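Local coordinates for effector protein Lem4 (lpg1101) (Legionella pneumophila subsp. pneumophila, PDB 6CGK) that acts as a membrane-associated protein tyrosine phosphatase delivered by the bacterium as an effector, here its haloacid dehalogenase (HAD) domain in an inactive form, at residues P40-L45 with S94-N99; N59-D62 with K67-I70; R150-D155 with E162-L167; H179-G184 with G189-E194. The protein carries 1 engineered substitution. All coordinates share one frame; numbering follows the deposited sequence. Where two conformers were deposited one is given.

Contact 1: residues P40-L45 with S94-N99; sequences PLCEAL and SRNHEN. With PO4 (phosphate ion), chain B.
SG of Cys-42, on helix 40-46, reaches the turn formed by Asn-96 and His-97. The thiol stands anti to the backbone N (chi1 -176°), and SG meets the imidazole edge-on, 3.8 Å from His-97 CD2 and 87° off the ring normal. SG also lies 3.0 Å from Asn-96 OD1, a closeness to be read with caution because Cys-42 was modelled in two conformers. Next along the same ring edge, a water in the ring plane, 2.7 Å from His-97 NE2, donates to Glu-43 OE2. One turn further along the helix from Cys-42, Leu-45 offers its carbonyl, with Leu-45 O 3.3 Å from Asn-99 CB, while the Asn-99 amide bonds Ser-46 O. Asn-96 links this packing to the active site: OD1 takes His-97 N on an in-plane lone pair, and ND2 bonds the carboxylate of Asp-25, a residue whose carbonyl binds magnesium. Just upstream, Ser-94 OG accepts from Asn-96 N in an ST turn and donates to phosphate O1, while Arg-95 N donates to phosphate O2 over 2.8 Å. A phosphate-binding serine after strand 89-93 is consistent with motif II of the HAD phosphatases.

Contact 2: residues N59-D62 with K67-I70; sequences NEYD and KIKI
Tyr-61 and Lys-69 bring the last turn of helix 58-62 against the chain that returns after a four-residue connection; their CA atoms are 7.5 Å apart. Residues 67-68 finish a 3-10 turn, after which Lys-69 and Ile-70 straighten out on the way to helix 72-82. This geometry lets the phenol of Tyr-61, whose CG is anti to the backbone N, run across the returning chain until its hydroxyl meets a backbone amide. Ile-70 N donates to Tyr-61 OH over 3.1 Å, bent to 145° and approaching near the ring plane; the hydroxyl is also hydrogen-bonded to Glu-108 OE2, so two partners fix the end of the ring. The segments belong to the insert that follows strand 19-23, the place where C1 caps of HAD enzymes are inserted, and Tyr-61 and Ile-70 both pack on Leu-104 of helix 98-107. The aliphatic part of Lys-69 crosses the ring at a slant: CG makes an off-centre CH-pi contact, 4.1 Å from the Tyr-61 centroid, and CB lies 3.2 Å from Tyr-61 OH. Ile-68 touches the ring more lightly, CD1 to Tyr-61 CD1 at 4.2 Å. Extended beyond CG, the lysine carries its ammonium back to the helix end, where Lys-69 NZ gives a 2.8 Å bond to Asp-62 O, tilted 32° from the carbonyl plane. The carboxylate of Asp-62 is linked to NZ through a water, which donates to OD1 and accepts from the lysine, whereas OD2 forms a salt bridge with Lys-58.

Contact 3: residues R150-D155 with E162-L167; sequences RLICDD and EMCNGL. With MG (magnesium ion), chain C.
Ile-152 and Met-163 join the first strand and the helix of a beta-alpha-beta unit, strand 150-154, helix 157-169 and strand 176-180, in the HAD core. The acidic pair Asp-154 and Asp-155, at the C-terminal side of the strand, is consistent with the last HAD motif and lies at the magnesium site. Helix 162-167 runs back along the strand, their axes 9.4 Å apart at closest and 158° between directions. Alternate residues of the strand face it. Ile-152 divides its branches: CG2 lies 3.6 Å from Met-163 CE, while CD1 reaches tip to tip toward Leu-167, 3.7 Å from Leu-167 CD1, and brushes Cys-164 SG. Leu-167 also lies against the aliphatic base of Arg-150, CD1 to Arg-150 CB at 3.7 Å. The arginine bends at chi2, and its guanidinium is held by a salt bridge to Glu-140 and hydrogen bonds to Lys-17 O and Leu-146 O.

At the other end Asp-155 OD1 binds magnesium at 2.3 Å; two waters, the engineered Asn-23, the carbonyl of Asp-25 and phosphate O4, 2.2 Å from the metal, complete six ligands. Asp-154 lies behind this first shell: OD1 accepts from one metal-bound water and from Asp-156 N, which together set the carboxylate's rotation. Its other oxygen is pressed on the helix side, where the methionine, bent at chi3, crosses it at about a right angle and puts Met-163 CE 3.2 Å from Asp-154 OD2.

Contact 4: residues H179-G184 with G189-E194; sequences HNEKPG and GEYFKE
His-179, near the end of edge strand 176-180, spends nearly its whole side chain on two residues of helix 188-198. CB lies beside the phenol end of Tyr-191, 3.5 Å from Tyr-191 OH. With CG anti to the carbonyl carbon (chi1 -58°), the imidazole then lies along one face of the phenol ring, the two side chains running in opposite directions. CG lies 3.4 Å from Tyr-191 CE1, which is over the centre of the imidazole; ND1 keeps 3.5 Å from the same carbon. CD2 lies over the face of the phenol ring, offset toward its rim, 3.6 Å from Tyr-191 CD1, and also touches Leu-151 of the neighbouring strand. The result is an offset stack, centroids 3.9 Å apart and planes at 16°. CE1, farther out, comes 3.3 Å from Glu-194 OE2. At the tip NE2 donates to Glu-194 OE1 over 2.7 Å in a nearly straight bond of 160°. The carboxylate, brought forward by a chain extended beyond CG, receives it on the syn side of OE1, close to the imidazole plane. One face and one edge of the ring are thus used by successive helical turns, which pins the helix against the sheet. Tyr-191 is itself steadied: its hydroxyl is hydrogen-bonded to Lys-187 N, and its ring meets that of Trp-188 edge-to-face. Glu-181 brings CG near the phenol oxygen from the following loop. The nearby carboxylate would tend to favour the imidazolium, although a neutral ring protonated on NE2 would make the same bond.

How the contacts relate
Contacts 1 and 3 are buried and both reach the active site, through the phosphate-binding turn at 94-95 and the metal ligand Asp-155; contacts 2 and 4 are partly buried. Contact 2 adjoins contact 1, where Leu-41 CD2 packs 3.7 Å from Ile-68 CD1; contact 1 joins the insert after strand 19-23 to the start of helix 98-107, whereas contact 2 closes a turn within the insert. Contacts 3 and 4 share the sheet through neighbouring strands, and Asn-180 ND2 is probably hydrogen-bonded to Asp-154 O. Contact 3 relies on aliphatic and sulfur packing; contact 1, without direct hydrogen bonds between its segments, on sulfur-ring packing and a water bridge; contacts 2 and 4 on an aromatic ring and direct polar bonds.

Contact 1: residues P40-L45 with S94-N99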
loop_
_atom_site.group_PDB
_atom_site.type_symbol
_atom_site.label_atom_id
_atom_site.label_comp_id
_atom_site.label_asym_id
_atom_site.label_seq_id
_atom_site.Cartn_x
_atom_site.Cartn_y
_atom_site.Cartn_z
ATOM N N PRO A 40 -1.700 -1.622 21.599
ATOM C CA PRO A 40 -0.870 -2.737 22.066
ATOM C C PRO A 40 -0.477 -3.710 20.956
ATOM O O PRO A 40 0.686 -4.114 20.886
ATOM C CB PRO A 40 -1.775 -3.389 23.105
ATOM C CG PRO A 40 -2.510 -2.223 23.715
ATOM C CD PRO A 40 -2.820 -1.339 22.506
ATOM N N LEU A 41 -1.410 -4.072 20.079
ATOM C CA LEU A 41 -1.111 -5.074 19.049
ATOM C C LEU A 41 -0.102 -4.546 18.037
ATOM O O LEU A 41 0.820 -5.265 17.623
ATOM C CB LEU A 41 -2.401 -5.494 18.350
ATOM C CG LEU A 41 -2.259 -6.425 17.132
ATOM C CD1 LEU A 41 -1.647 -7.754 17.560
ATOM C CD2 LEU A 41 -3.605 -6.661 16.459
ATOM N N CYS A 42 -0.266 -3.284 17.627
ATOM C CA CYS A 42 0.671 -2.700 16.692
ATOM C C CYS A 42 2.053 -2.565 17.334
ATOM O O CYS A 42 3.057 -2.940 16.722
ATOM C CB CYS A 42 0.102 -1.368 16.232
ATOM S SG CYS A 42 1.056 -0.551 15.010
ATOM N N GLU A 43 2.116 -2.093 18.591
ATOM C CA GLU A 43 3.406 -2.010 19.256
ATOM C C GLU A 43 4.032 -3.403 19.411
ATOM O O GLU A 43 5.243 -3.573 19.226
ATOM C CB GLU A 43 3.235 -1.320 20.604
ATOM C CG GLU A 43 4.441 -1.449 21.456
ATOM C CD GLU A 43 5.544 -0.481 21.058
ATOM O OE1 GLU A 43 6.688 -0.726 21.506
ATOM O OE2 GLU A 43 5.280 0.500 20.301
ATOM N N ALA A 44 3.232 -4.410 19.784
ATOM C CA ALA A 44 3.778 -5.750 19.956
ATOM C C ALA A 44 4.325 -6.306 18.636
ATOM O O ALA A 44 5.407 -6.904 18.599
ATOM C CB ALA A 44 2.695 -6.686 20.498
ATOM N N LEU A 45 3.594 -6.118 17.547
ATOM C CA LEU A 45 4.058 -6.671 16.258
ATOM C C LEU A 45 5.260 -5.907 15.694
ATOM O O LEU A 45 6.004 -6.454 14.865
ATOM C CB LEU A 45 2.927 -6.674 15.230
ATOM C CG LEU A 45 2.008 -7.895 15.361
ATOM C CD1 LEU A 45 0.644 -7.704 14.698
ATOM C CD2 LEU A 45 2.694 -9.138 14.800
ATOM N N SER A 94 3.500 4.163 4.362
ATOM C CA SER A 94 2.760 4.158 5.622
ATOM C C SER A 94 3.635 4.673 6.747
ATOM O O SER A 94 4.833 4.390 6.789
ATOM C CB SER A 94 2.274 2.735 5.956
ATOM O OG SER A 94 1.672 2.675 7.247
ATOM N N ARG A 95 3.012 5.380 7.712
ATOM C CA ARG A 95 3.699 5.727 8.951
ATOM C C ARG A 95 3.671 4.597 9.984
ATOM O O ARG A 95 4.184 4.804 11.101
ATOM C CB ARG A 95 3.084 6.961 9.630
ATOM C CG ARG A 95 2.823 8.138 8.766
ATOM C CD ARG A 95 2.417 9.333 9.618
ATOM N NE ARG A 95 2.177 10.509 8.785
ATOM C CZ ARG A 95 1.008 10.796 8.216
ATOM N NH1 ARG A 95 -0.038 9.990 8.389
ATOM N NH2 ARG A 95 0.886 11.893 7.478
ATOM N N ASN A 96 3.095 3.455 9.648
ATOM C CA ASN A 96 3.072 2.327 10.569
ATOM C C ASN A 96 4.355 1.500 10.402
ATOM O O ASN A 96 5.196 1.758 9.541
ATOM C CB ASN A 96 1.813 1.488 10.330
ATOM C CG ASN A 96 1.333 0.789 11.590
ATOM O OD1 ASN A 96 2.139 0.348 12.400
ATOM N ND2 ASN A 96 0.022 0.757 11.788
ATOM N N HIS A 97 4.508 0.510 11.263
ATOM C CA HIS A 97 5.691 -0.343 11.305
ATOM C C HIS A 97 5.663 -1.370 10.192
ATOM O O HIS A 97 4.619 -1.962 9.912
ATOM C CB HIS A 97 5.734 -1.119 12.627
ATOM C CG HIS A 97 5.748 -0.250 13.839
ATOM N ND1 HIS A 97 6.881 0.401 14.277
ATOM C CD2 HIS A 97 4.763 0.068 14.713
ATOM C CE1 HIS A 97 6.594 1.083 15.375
ATOM N NE2 HIS A 97 5.314 0.901 15.660
ATOM N N GLU A 98 6.839 -1.611 9.600
ATOM C CA GLU A 98 6.971 -2.612 8.550
ATOM C C GLU A 98 6.463 -3.973 8.999
ATOM O O GLU A 98 5.839 -4.713 8.215
ATOM C CB GLU A 98 8.436 -2.727 8.153
ATOM C CG GLU A 98 8.609 -3.604 6.949
ATOM C CD GLU A 98 10.031 -3.607 6.449
ATOM O OE1 GLU A 98 10.821 -2.742 6.885
ATOM O OE2 GLU A 98 10.361 -4.475 5.618
ATOM N N ASN A 99 6.805 -4.365 10.222
ATOM C CA ASN A 99 6.417 -5.715 10.649
ATOM C C ASN A 99 4.931 -5.817 10.952
ATOM O O ASN A 99 4.351 -6.918 10.884
ATOM C CB ASN A 99 7.259 -6.141 11.844
ATOM C CG ASN A 99 8.670 -6.460 11.421
ATOM O OD1 ASN A 99 8.883 -6.911 10.286
ATOM N ND2 ASN A 99 9.648 -6.199 12.300
HETATM P P PO4 B . -0.691 5.196 7.555
HETATM O O1 PO4 B . -0.543 3.822 6.925
HETATM O O2 PO4 B . 0.361 6.199 7.093
HETATM O O3 PO4 B . -0.566 5.000 9.059
HETATM O O4 PO4 B . -2.087 5.731 7.311
HETATM O O HOH W 1 3.882 1.750 17.800
#

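Contact 2: residues N59-D62 with K67-I70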
loop_
_atom_site.group_PDB
_atom_site.type_symbol
_atom_site.label_atom_id
_atom_site.label_comp_id
_atom_site.label_asym_id
_atom_site.label_seq_id
_atom_site.Cartn_x
_atom_site.Cartn_y
_atom_site.Cartn_z
ATOM N N ASN A 59 -4.208 -15.096 16.053
ATOM C CA ASN A 59 -5.416 -15.309 16.845
ATOM C C ASN A 59 -5.877 -14.008 17.488
ATOM O O ASN A 59 -7.067 -13.672 17.452
ATOM C CB ASN A 59 -5.165 -16.372 17.911
ATOM C CG ASN A 59 -6.351 -16.547 18.858
ATOM O OD1 ASN A 59 -7.507 -16.333 18.481
ATOM N ND2 ASN A 59 -6.064 -16.949 20.081
ATOM N N GLU A 60 -4.942 -13.233 18.050
ATOM C CA GLU A 60 -5.339 -11.939 18.608
ATOM C C GLU A 60 -5.877 -11.005 17.521
ATOM O O GLU A 60 -6.882 -10.312 17.732
ATOM C CB GLU A 60 -4.167 -11.295 19.345
ATOM C CG GLU A 60 -4.504 -9.874 19.873
ATOM C CD GLU A 60 -3.374 -9.249 20.664
ATOM O OE1 GLU A 60 -2.382 -9.953 20.923
ATOM O OE2 GLU A 60 -3.462 -8.035 21.009
ATOM N N TYR A 61 -5.251 -11.003 16.331
ATOM C CA TYR A 61 -5.798 -10.229 15.222
ATOM C C TYR A 61 -7.223 -10.668 14.893
ATOM O O TYR A 61 -8.137 -9.842 14.787
ATOM C CB TYR A 61 -4.894 -10.403 14.016
ATOM C CG TYR A 61 -5.383 -9.815 12.720
ATOM C CD1 TYR A 61 -5.240 -8.474 12.439
ATOM C CD2 TYR A 61 -5.966 -10.644 11.748
ATOM C CE1 TYR A 61 -5.640 -7.939 11.193
ATOM C CE2 TYR A 61 -6.363 -10.115 10.519
ATOM C CZ TYR A 61 -6.220 -8.774 10.258
ATOM O OH TYR A 61 -6.621 -8.312 9.000
ATOM N N ASP A 62 -7.431 -11.971 14.720
ATOM C CA ASP A 62 -8.757 -12.427 14.323
ATOM C C ASP A 62 -9.827 -12.072 15.354
ATOM O O ASP A 62 -10.986 -11.853 14.978
ATOM C CB ASP A 62 -8.728 -13.923 14.072
ATOM C CG ASP A 62 -8.011 -14.271 12.781
ATOM O OD1 ASP A 62 -7.902 -13.390 11.880
ATOM O OD2 ASP A 62 -7.538 -15.408 12.687
ATOM N N LYS A 67 -12.614 -3.205 12.656
ATOM C CA LYS A 67 -12.107 -2.001 12.001
ATOM C C LYS A 67 -10.614 -2.088 11.752
ATOM O O LYS A 67 -10.104 -1.473 10.804
ATOM C CB LYS A 67 -12.409 -0.753 12.839
ATOM C CG LYS A 67 -11.430 -0.544 14.004
ATOM C CD LYS A 67 -11.697 0.740 14.828
ATOM C CE LYS A 67 -10.648 0.909 15.959
ATOM N NZ LYS A 67 -10.780 2.156 16.786
ATOM N N ILE A 68 -9.878 -2.814 12.596
ATOM C CA ILE A 68 -8.431 -2.821 12.395
ATOM C C ILE A 68 -7.991 -3.777 11.302
ATOM O O ILE A 68 -6.833 -3.715 10.875
ATOM C CB ILE A 68 -7.654 -3.162 13.679
ATOM C CG1 ILE A 68 -7.759 -4.645 13.999
ATOM C CG2 ILE A 68 -8.131 -2.295 14.823
ATOM C CD1 ILE A 68 -6.513 -5.190 14.659
ATOM N N LYS A 69 -8.871 -4.661 10.832
ATOM C CA LYS A 69 -8.431 -5.655 9.856
ATOM C C LYS A 69 -8.348 -5.088 8.438
ATOM O O LYS A 69 -9.006 -4.111 8.083
ATOM C CB LYS A 69 -9.376 -6.849 9.865
ATOM C CG LYS A 69 -9.524 -7.486 11.256
ATOM C CD LYS A 69 -10.548 -8.618 11.278
ATOM C CE LYS A 69 -10.646 -9.262 12.668
ATOM N NZ LYS A 69 -11.519 -10.487 12.594
ATOM N N ILE A 70 -7.534 -5.750 7.615
ATOM C CA ILE A 70 -7.590 -5.541 6.169
ATOM C C ILE A 70 -9.015 -5.821 5.703
ATOM O O ILE A 70 -9.649 -6.793 6.146
ATOM C CB ILE A 70 -6.560 -6.444 5.474
ATOM C CG1 ILE A 70 -5.157 -6.054 5.941
ATOM C CG2 ILE A 70 -6.673 -6.335 3.969
ATOM C CD1 ILE A 70 -4.030 -6.696 5.217
HETATM O O HOH W 2 -10.045 -12.027 10.858
#

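Contact 3: residues R150-D155 with E162-L167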
loop_
_atom_site.group_PDB
_atom_site.type_symbol
_atom_site.label_atom_id
_atom_site.label_comp_id
_atom_site.label_asym_id
_atom_site.label_seq_id
_atom_site.Cartn_x
_atom_site.Cartn_y
_atom_site.Cartn_z
ATOM N N ARG A 150 -0.676 5.873 -12.793
ATOM C CA ARG A 150 -0.484 6.006 -11.350
ATOM C C ARG A 150 -1.834 5.993 -10.653
ATOM O O ARG A 150 -2.723 6.788 -10.987
ATOM C CB ARG A 150 0.266 7.303 -10.970
ATOM C CG ARG A 150 1.712 7.396 -11.457
ATOM C CD ARG A 150 2.595 6.290 -10.846
ATOM N NE ARG A 150 3.997 6.421 -11.299
ATOM C CZ ARG A 150 4.467 5.922 -12.446
ATOM N NH1 ARG A 150 3.661 5.256 -13.274
ATOM N NH2 ARG A 150 5.750 6.071 -12.764
ATOM N N LEU A 151 -1.973 5.102 -9.677
ATOM C CA LEU A 151 -3.134 5.059 -8.800
ATOM C C LEU A 151 -2.651 5.365 -7.389
ATOM O O LEU A 151 -1.643 4.803 -6.948
ATOM C CB LEU A 151 -3.821 3.684 -8.858
ATOM C CG LEU A 151 -4.952 3.435 -7.852
ATOM C CD1 LEU A 151 -6.091 4.433 -8.026
ATOM C CD2 LEU A 151 -5.464 2.004 -7.968
ATOM N N ILE A 152 -3.335 6.285 -6.702
ATOM C CA ILE A 152 -2.993 6.675 -5.332
ATOM C C ILE A 152 -4.262 6.622 -4.518
ATOM O O ILE A 152 -5.247 7.284 -4.869
ATOM C CB ILE A 152 -2.411 8.095 -5.252
ATOM C CG1 ILE A 152 -1.124 8.217 -6.057
ATOM C CG2 ILE A 152 -2.247 8.526 -3.775
ATOM C CD1 ILE A 152 -0.610 9.676 -6.096
ATOM N N CYS A 153 -4.237 5.855 -3.431
ATOM C CA CYS A 153 -5.342 5.786 -2.482
ATOM C C CYS A 153 -4.857 6.162 -1.088
ATOM O O CYS A 153 -3.875 5.594 -0.592
ATOM C CB CYS A 153 -5.954 4.386 -2.452
ATOM S SG CYS A 153 -6.658 3.942 -4.033
ATOM N N ASP A 154 -5.543 7.121 -0.460
ATOM C CA ASP A 154 -5.241 7.506 0.912
ATOM C C ASP A 154 -6.530 7.941 1.593
ATOM O O ASP A 154 -7.384 8.574 0.969
ATOM C CB ASP A 154 -4.203 8.631 0.946
ATOM C CG ASP A 154 -3.409 8.660 2.228
ATOM O OD1 ASP A 154 -4.002 8.499 3.312
ATOM O OD2 ASP A 154 -2.179 8.854 2.150
ATOM N N ASP A 155 -6.671 7.593 2.872
ATOM C CA ASP A 155 -7.819 8.062 3.643
ATOM C C ASP A 155 -7.593 9.441 4.260
ATOM O O ASP A 155 -8.554 10.063 4.731
ATOM C CB ASP A 155 -8.153 7.080 4.751
ATOM C CG ASP A 155 -7.016 6.927 5.736
ATOM O OD1 ASP A 155 -5.908 6.624 5.268
ATOM O OD2 ASP A 155 -7.223 7.118 6.957
ATOM N N GLU A 162 -0.010 14.793 -0.505
ATOM C CA GLU A 162 1.438 14.685 -0.387
ATOM C C GLU A 162 2.000 13.699 -1.404
ATOM O O GLU A 162 3.038 13.966 -2.020
ATOM C CB GLU A 162 1.832 14.264 1.022
ATOM C CG GLU A 162 1.723 15.365 2.045
ATOM C CD GLU A 162 2.607 16.549 1.679
ATOM O OE1 GLU A 162 2.214 17.330 0.781
ATOM O OE2 GLU A 162 3.702 16.684 2.268
ATOM N N MET A 163 1.350 12.543 -1.573
ATOM C CA MET A 163 1.816 11.596 -2.588
ATOM C C MET A 163 1.569 12.132 -3.996
ATOM O O MET A 163 2.447 12.034 -4.865
ATOM C CB MET A 163 1.157 10.225 -2.386
ATOM C CG MET A 163 1.604 9.504 -1.098
ATOM S SD MET A 163 1.057 7.803 -0.979
ATOM C CE MET A 163 -0.664 8.033 -0.555
ATOM N N CYS A 164 0.398 12.733 -4.237
ATOM C CA CYS A 164 0.162 13.416 -5.512
ATOM C C CYS A 164 1.212 14.491 -5.781
ATOM O O CYS A 164 1.705 14.620 -6.905
ATOM C CB CYS A 164 -1.221 14.060 -5.534
ATOM S SG CYS A 164 -2.591 12.951 -5.532
ATOM N N ASN A 165 1.525 15.321 -4.774
ATOM C CA ASN A 165 2.522 16.366 -4.992
ATOM C C ASN A 165 3.876 15.781 -5.366
ATOM O O ASN A 165 4.605 16.367 -6.158
ATOM C CB ASN A 165 2.655 17.235 -3.746
ATOM C CG ASN A 165 1.470 18.149 -3.544
ATOM O OD1 ASN A 165 0.475 18.078 -4.268
ATOM N ND2 ASN A 165 1.567 19.013 -2.545
ATOM N N GLY A 166 4.226 14.619 -4.821
ATOM C CA GLY A 166 5.462 13.962 -5.227
ATOM C C GLY A 166 5.497 13.568 -6.695
ATOM O O GLY A 166 6.529 13.717 -7.354
ATOM N N LEU A 167 4.389 13.031 -7.225
ATOM C CA LEU A 167 4.320 12.769 -8.667
ATOM C C LEU A 167 4.467 14.048 -9.470
ATOM O O LEU A 167 5.127 14.066 -10.522
ATOM C CB LEU A 167 2.998 12.113 -9.058
ATOM C CG LEU A 167 2.708 10.712 -8.578
ATOM C CD1 LEU A 167 1.349 10.304 -9.134
ATOM C CD2 LEU A 167 3.799 9.768 -9.030
HETATM MG MG MG C . -4.032 6.120 6.454
HETATM O O HOH W 3 -3.234 7.969 5.923
HETATM O O HOH W 4 -4.778 6.887 8.202
#

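Contact 4: residues H179-G184 with G189-E194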
loop_
_atom_site.group_PDB
_atom_site.type_symbol
_atom_site.label_atom_id
_atom_site.label_comp_id
_atom_site.label_asym_id
_atom_site.label_seq_id
_atom_site.Cartn_x
_atom_site.Cartn_y
_atom_site.Cartn_z
ATOM N N HIS A 179 -7.757 8.587 -5.273
ATOM C CA HIS A 179 -8.959 8.275 -4.515
ATOM C C HIS A 179 -8.705 8.538 -3.041
ATOM O O HIS A 179 -7.801 7.946 -2.437
ATOM C CB HIS A 179 -9.393 6.834 -4.765
ATOM C CG HIS A 179 -9.647 6.557 -6.211
ATOM N ND1 HIS A 179 -10.745 7.057 -6.876
ATOM C CD2 HIS A 179 -8.918 5.889 -7.134
ATOM C CE1 HIS A 179 -10.695 6.690 -8.143
ATOM N NE2 HIS A 179 -9.598 5.977 -8.326
ATOM N N ASN A 180 -9.483 9.453 -2.483
ATOM C CA ASN A 180 -9.466 9.766 -1.062
ATOM C C ASN A 180 -10.867 9.458 -0.561
ATOM O O ASN A 180 -11.836 10.086 -1.001
ATOM C CB ASN A 180 -9.077 11.228 -0.836
ATOM C CG ASN A 180 -9.187 11.645 0.604
ATOM O OD1 ASN A 180 -9.794 12.668 0.915
ATOM N ND2 ASN A 180 -8.617 10.846 1.502
ATOM N N GLU A 181 -10.980 8.448 0.300
ATOM C CA GLU A 181 -12.267 8.029 0.832
ATOM C C GLU A 181 -12.106 7.744 2.317
ATOM O O GLU A 181 -10.994 7.528 2.808
ATOM C CB GLU A 181 -12.803 6.783 0.092
ATOM C CG GLU A 181 -12.976 6.967 -1.412
ATOM C CD GLU A 181 -14.207 7.770 -1.781
ATOM O OE1 GLU A 181 -15.000 8.097 -0.878
ATOM O OE2 GLU A 181 -14.382 8.082 -2.979
ATOM N N LYS A 182 -13.226 7.777 3.037
ATOM C CA LYS A 182 -13.218 7.356 4.428
ATOM C C LYS A 182 -12.910 5.862 4.504
ATOM O O LYS A 182 -13.219 5.106 3.578
ATOM C CB LYS A 182 -14.560 7.648 5.089
ATOM C CG LYS A 182 -14.874 9.127 5.267
ATOM N N PRO A 183 -12.289 5.411 5.588
ATOM C CA PRO A 183 -11.973 3.985 5.701
ATOM C C PRO A 183 -13.228 3.152 5.503
ATOM O O PRO A 183 -14.315 3.501 5.974
ATOM C CB PRO A 183 -11.409 3.854 7.115
ATOM C CG PRO A 183 -10.948 5.231 7.479
ATOM C CD PRO A 183 -11.841 6.187 6.761
ATOM N N GLY A 184 -13.078 2.058 4.768
ATOM C CA GLY A 184 -14.204 1.219 4.442
ATOM C C GLY A 184 -15.021 1.680 3.256
ATOM O O GLY A 184 -15.954 0.971 2.862
ATOM N N GLY A 189 -13.064 -2.527 -6.482
ATOM C CA GLY A 189 -13.474 -3.114 -7.748
ATOM C C GLY A 189 -13.424 -2.123 -8.896
ATOM O O GLY A 189 -12.977 -2.456 -9.997
ATOM N N GLU A 190 -13.876 -0.891 -8.656
ATOM C CA GLU A 190 -13.768 0.153 -9.673
ATOM C C GLU A 190 -12.316 0.521 -9.947
ATOM O O GLU A 190 -11.951 0.819 -11.091
ATOM C CB GLU A 190 -14.561 1.383 -9.244
ATOM C CG GLU A 190 -16.053 1.210 -9.423
ATOM C CD GLU A 190 -16.842 2.431 -8.994
ATOM O OE1 GLU A 190 -17.875 2.265 -8.302
ATOM O OE2 GLU A 190 -16.431 3.558 -9.347
ATOM N N TYR A 191 -11.471 0.517 -8.914
ATOM C CA TYR A 191 -10.061 0.832 -9.135
ATOM C C TYR A 191 -9.375 -0.258 -9.941
ATOM O O TYR A 191 -8.471 0.033 -10.731
ATOM C CB TYR A 191 -9.321 1.038 -7.809
ATOM C CG TYR A 191 -10.006 1.977 -6.839
ATOM C CD1 TYR A 191 -10.963 2.890 -7.272
ATOM C CD2 TYR A 191 -9.712 1.938 -5.471
ATOM C CE1 TYR A 191 -11.609 3.739 -6.367
ATOM C CE2 TYR A 191 -10.344 2.788 -4.573
ATOM C CZ TYR A 191 -11.290 3.678 -5.028
ATOM O OH TYR A 191 -11.936 4.510 -4.131
ATOM N N PHE A 192 -9.780 -1.517 -9.754
ATOM C CA PHE A 192 -9.248 -2.580 -10.594
ATOM C C PHE A 192 -9.638 -2.347 -12.039
ATOM O O PHE A 192 -8.820 -2.521 -12.953
ATOM C CB PHE A 192 -9.744 -3.942 -10.108
ATOM C CG PHE A 192 -8.988 -5.086 -10.693
ATOM C CD1 PHE A 192 -7.706 -5.374 -10.266
ATOM C CD2 PHE A 192 -9.547 -5.867 -11.692
ATOM C CE1 PHE A 192 -6.994 -6.421 -10.822
ATOM C CE2 PHE A 192 -8.839 -6.914 -12.239
ATOM C CZ PHE A 192 -7.563 -7.190 -11.790
ATOM N N LYS A 193 -10.882 -1.932 -12.270
ATOM C CA LYS A 193 -11.283 -1.598 -13.626
ATOM C C LYS A 193 -10.420 -0.466 -14.175
ATOM O O LYS A 193 -10.028 -0.490 -15.347
ATOM C CB LYS A 193 -12.770 -1.239 -13.654
ATOM C CG LYS A 193 -13.266 -0.849 -15.026
ATOM C CD LYS A 193 -14.707 -0.404 -14.988
ATOM C CE LYS A 193 -15.619 -1.511 -14.510
ATOM N NZ LYS A 193 -16.965 -1.305 -15.106
ATOM N N GLU A 194 -10.080 0.517 -13.329
ATOM C CA GLU A 194 -9.255 1.639 -13.777
ATOM C C GLU A 194 -7.857 1.178 -14.185
ATOM O O GLU A 194 -7.315 1.642 -15.197
ATOM C CB GLU A 194 -9.157 2.709 -12.680
ATOM C CG GLU A 194 -10.472 3.419 -12.311
ATOM C CD GLU A 194 -10.285 4.520 -11.248
ATOM O OE1 GLU A 194 -9.258 4.505 -10.520
ATOM O OE2 GLU A 194 -11.173 5.400 -11.139
#